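Local coordinates for methylmalonyl-CoA epimerase, mitochondrial (Homo sapiens, PDB 3RMU), which interconverts the (R) and (S) forms of methylmalonyl-CoA in mitochondrial propionyl-CoA metabolism, using a bound cobalt ion, at residues H80-D86 and L128-A134. Residues are numbered along the deposited sequence; the frame is centred on the assembly and turned at random.
Sequences HICIEVD and LVELEQA. With CO (cobalt (II) ion), chain E.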
loop_
_atom_site.group_PDB
_atom_site.type_symbol
_atom_site.label_atom_id
_atom_site.label_comp_id
_atom_site.label_asym_id
_atom_site.label_seq_id
_atom_site.Cartn_x
_atom_site.Cartn_y
_atom_site.Cartn_z
ATOM N N HIS A 80 -5.476 -1.194 3.478
ATOM C CA HIS A 80 -5.836 -2.130 2.392
ATOM C C HIS A 80 -5.309 -1.639 1.053
ATOM O O HIS A 80 -4.929 -0.480 0.932
ATOM C CB HIS A 80 -7.360 -2.438 2.302
ATOM C CG HIS A 80 -8.264 -1.283 1.943
ATOM N ND1 HIS A 80 -8.858 -0.484 2.895
ATOM C CD2 HIS A 80 -8.745 -0.848 0.740
ATOM C CE1 HIS A 80 -9.638 0.402 2.299
ATOM N NE2 HIS A 80 -9.598 0.208 0.993
ATOM N N ILE A 81 -5.318 -2.514 0.060
ATOM C CA ILE A 81 -5.127 -2.098 -1.338
ATOM C C ILE A 81 -6.408 -2.386 -2.088
ATOM O O ILE A 81 -7.113 -3.359 -1.787
ATOM C CB ILE A 81 -3.935 -2.809 -1.967
ATOM C CG1 ILE A 81 -4.053 -4.349 -1.858
ATOM C CG2 ILE A 81 -2.617 -2.342 -1.275
ATOM C CD1 ILE A 81 -2.964 -5.123 -2.661
ATOM N N CYS A 82 -6.727 -1.569 -3.080
ATOM C CA CYS A 82 -7.909 -1.793 -3.832
ATOM C C CYS A 82 -7.545 -1.997 -5.286
ATOM O O CYS A 82 -6.929 -1.132 -5.906
ATOM C CB CYS A 82 -8.899 -0.648 -3.691
ATOM S SG CYS A 82 -10.328 -0.801 -4.782
ATOM N N ILE A 83 -7.910 -3.161 -5.805
ATOM C CA ILE A 83 -7.639 -3.507 -7.197
ATOM C C ILE A 83 -8.948 -3.637 -7.997
ATOM O O ILE A 83 -9.954 -4.217 -7.543
ATOM C CB ILE A 83 -6.779 -4.811 -7.306
ATOM C CG1 ILE A 83 -5.542 -4.748 -6.414
ATOM C CG2 ILE A 83 -6.347 -5.107 -8.787
ATOM C CD1 ILE A 83 -4.723 -6.047 -6.412
ATOM N N GLU A 84 -8.935 -3.102 -9.210
ATOM C CA GLU A 84 -10.114 -3.146 -10.046
ATOM C C GLU A 84 -10.291 -4.498 -10.715
ATOM O O GLU A 84 -9.329 -5.210 -10.993
ATOM C CB GLU A 84 -10.089 -2.031 -11.088
ATOM C CG GLU A 84 -10.159 -0.675 -10.404
ATOM C CD GLU A 84 -10.133 0.485 -11.345
ATOM O OE1 GLU A 84 -10.164 0.275 -12.575
ATOM O OE2 GLU A 84 -10.069 1.622 -10.845
ATOM N N VAL A 85 -11.541 -4.849 -10.961
ATOM C CA VAL A 85 -11.855 -6.047 -11.712
ATOM C C VAL A 85 -12.934 -5.682 -12.719
ATOM O O VAL A 85 -13.689 -4.737 -12.504
ATOM C CB VAL A 85 -12.342 -7.232 -10.813
ATOM C CG1 VAL A 85 -11.244 -7.674 -9.837
ATOM C CG2 VAL A 85 -13.640 -6.878 -10.069
ATOM N N ASP A 86 -13.021 -6.401 -13.829
ATOM C CA ASP A 86 -14.029 -5.984 -14.818
ATOM C C ASP A 86 -15.456 -6.409 -14.456
ATOM O O ASP A 86 -16.400 -5.772 -14.884
ATOM C CB ASP A 86 -13.664 -6.367 -16.268
ATOM C CG ASP A 86 -13.525 -7.843 -16.462
ATOM O OD1 ASP A 86 -13.620 -8.581 -15.455
ATOM O OD2 ASP A 86 -13.304 -8.285 -17.614
ATOM N N LEU A 128 -4.915 -7.029 3.325
ATOM C CA LEU A 128 -6.358 -6.896 3.027
ATOM C C LEU A 128 -6.556 -6.323 1.644
ATOM O O LEU A 128 -6.103 -5.214 1.351
ATOM C CB LEU A 128 -7.081 -6.060 4.083
ATOM C CG LEU A 128 -8.551 -5.719 3.814
ATOM C CD1 LEU A 128 -9.445 -6.962 3.864
ATOM C CD2 LEU A 128 -9.057 -4.716 4.855
ATOM N N VAL A 129 -7.236 -7.077 0.797
ATOM C CA VAL A 129 -7.439 -6.692 -0.591
ATOM C C VAL A 129 -8.918 -6.417 -0.853
ATOM O O VAL A 129 -9.774 -7.251 -0.570
ATOM C CB VAL A 129 -6.927 -7.737 -1.567
ATOM C CG1 VAL A 129 -7.241 -7.305 -3.018
ATOM C CG2 VAL A 129 -5.399 -8.011 -1.365
ATOM N N GLU A 130 -9.200 -5.223 -1.377
ATOM C CA GLU A 130 -10.572 -4.825 -1.791
ATOM C C GLU A 130 -10.562 -4.959 -3.303
ATOM O O GLU A 130 -9.610 -4.537 -3.960
ATOM C CB GLU A 130 -10.767 -3.365 -1.383
ATOM C CG GLU A 130 -12.017 -2.659 -1.875
ATOM C CD GLU A 130 -12.119 -1.190 -1.420
ATOM O OE1 GLU A 130 -11.139 -0.461 -0.995
ATOM O OE2 GLU A 130 -13.306 -0.755 -1.468
ATOM N N LEU A 131 -11.549 -5.635 -3.846
ATOM C CA LEU A 131 -11.751 -5.739 -5.297
ATOM C C LEU A 131 -12.964 -4.902 -5.652
ATOM O O LEU A 131 -14.003 -4.989 -5.006
ATOM C CB LEU A 131 -11.979 -7.173 -5.748
ATOM C CG LEU A 131 -10.796 -8.138 -5.534
ATOM C CD1 LEU A 131 -11.168 -9.567 -5.944
ATOM C CD2 LEU A 131 -9.556 -7.626 -6.297
ATOM N N GLU A 132 -12.822 -4.093 -6.696
ATOM C CA GLU A 132 -13.859 -3.132 -7.033
ATOM C C GLU A 132 -14.127 -3.165 -8.495
ATOM O O GLU A 132 -13.221 -3.231 -9.317
ATOM C CB GLU A 132 -13.458 -1.713 -6.567
ATOM C CG GLU A 132 -14.474 -0.637 -6.988
ATOM C CD GLU A 132 -14.185 0.748 -6.400
ATOM O OE1 GLU A 132 -14.638 1.061 -5.277
ATOM O OE2 GLU A 132 -13.508 1.533 -7.067
ATOM N N GLN A 133 -15.403 -3.137 -8.828
ATOM C CA GLN A 133 -15.839 -3.165 -10.189
ATOM C C GLN A 133 -15.247 -1.992 -10.971
ATOM O O GLN A 133 -15.425 -0.846 -10.570
ATOM C CB GLN A 133 -17.378 -3.081 -10.179
ATOM C CG GLN A 133 -18.005 -2.952 -11.521
ATOM C CD GLN A 133 -17.933 -4.214 -12.303
ATOM O OE1 GLN A 133 -18.708 -5.150 -12.073
ATOM N NE2 GLN A 133 -17.026 -4.251 -13.262
ATOM N N ALA A 134 -14.584 -2.283 -12.095
ATOM C CA ALA A 134 -14.053 -1.234 -12.982
ATOM C C ALA A 134 -15.179 -0.370 -13.542
ATOM O O ALA A 134 -15.506 0.682 -12.992
ATOM C CB ALA A 134 -13.246 -1.849 -14.134
ATOM O OXT ALA A 134 -15.799 -0.696 -14.564
HETATM CO CO CO E . -10.831 1.178 -0.174
HETATM O O HOH W 1 -12.792 1.183 1.075
HETATM O O HOH W 2 -12.688 2.526 -0.735
HETATM O O HOH W 3 -10.552 3.134 1.068
#
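The imidazole of His80 and the carboxylate of Glu130 meet at cobalt with their planes 67° apart. His80 NE2 points at the metal, close to the ring plane, and binds it at 2.0 Å, and Glu130 OE1 binds it at 1.9 Å; the 2.6 Å between NE2 and OE1 therefore reflects shared ligation, not a hydrogen bond. An imidazole suits the site because one ring nitrogen can ligate cobalt while the ring also packs edge-to-face with Phe118 and meets that of His8, the third protein ligand. Three waters fill the remaining sites, two of them donating weak hydrogen bonds to Glu130 OE2. A glutamate suits this place because its extended chain, with CG anti to the backbone N (chi1 171°), carries a hard oxygen ligand up from the sheet. Small Cys82 fits beside it, SG 3.8 Å from Glu130 CG. Strands 80-85 and 129-133 are parallel neighbours in the cupped sheet of the vicinal oxygen chelate fold, whose concave side holds the metal. Six backbone hydrogen bonds join them, donors alternating between strands, from Ile81 N to Leu128 O through to Ala134 N to Val85 O; Glu130 N to Ile81 O (2.8 Å) is nearly straight. On the sheet face away from Cys82 and Glu130, Ile81 CG1 meets Val129 CG2 at 3.9 Å, and the side chains of Val85 and Leu131 cross at about a right angle; apolar residues suit this face, where Ile81, Ile83 and Val129 also pack against the second subunit.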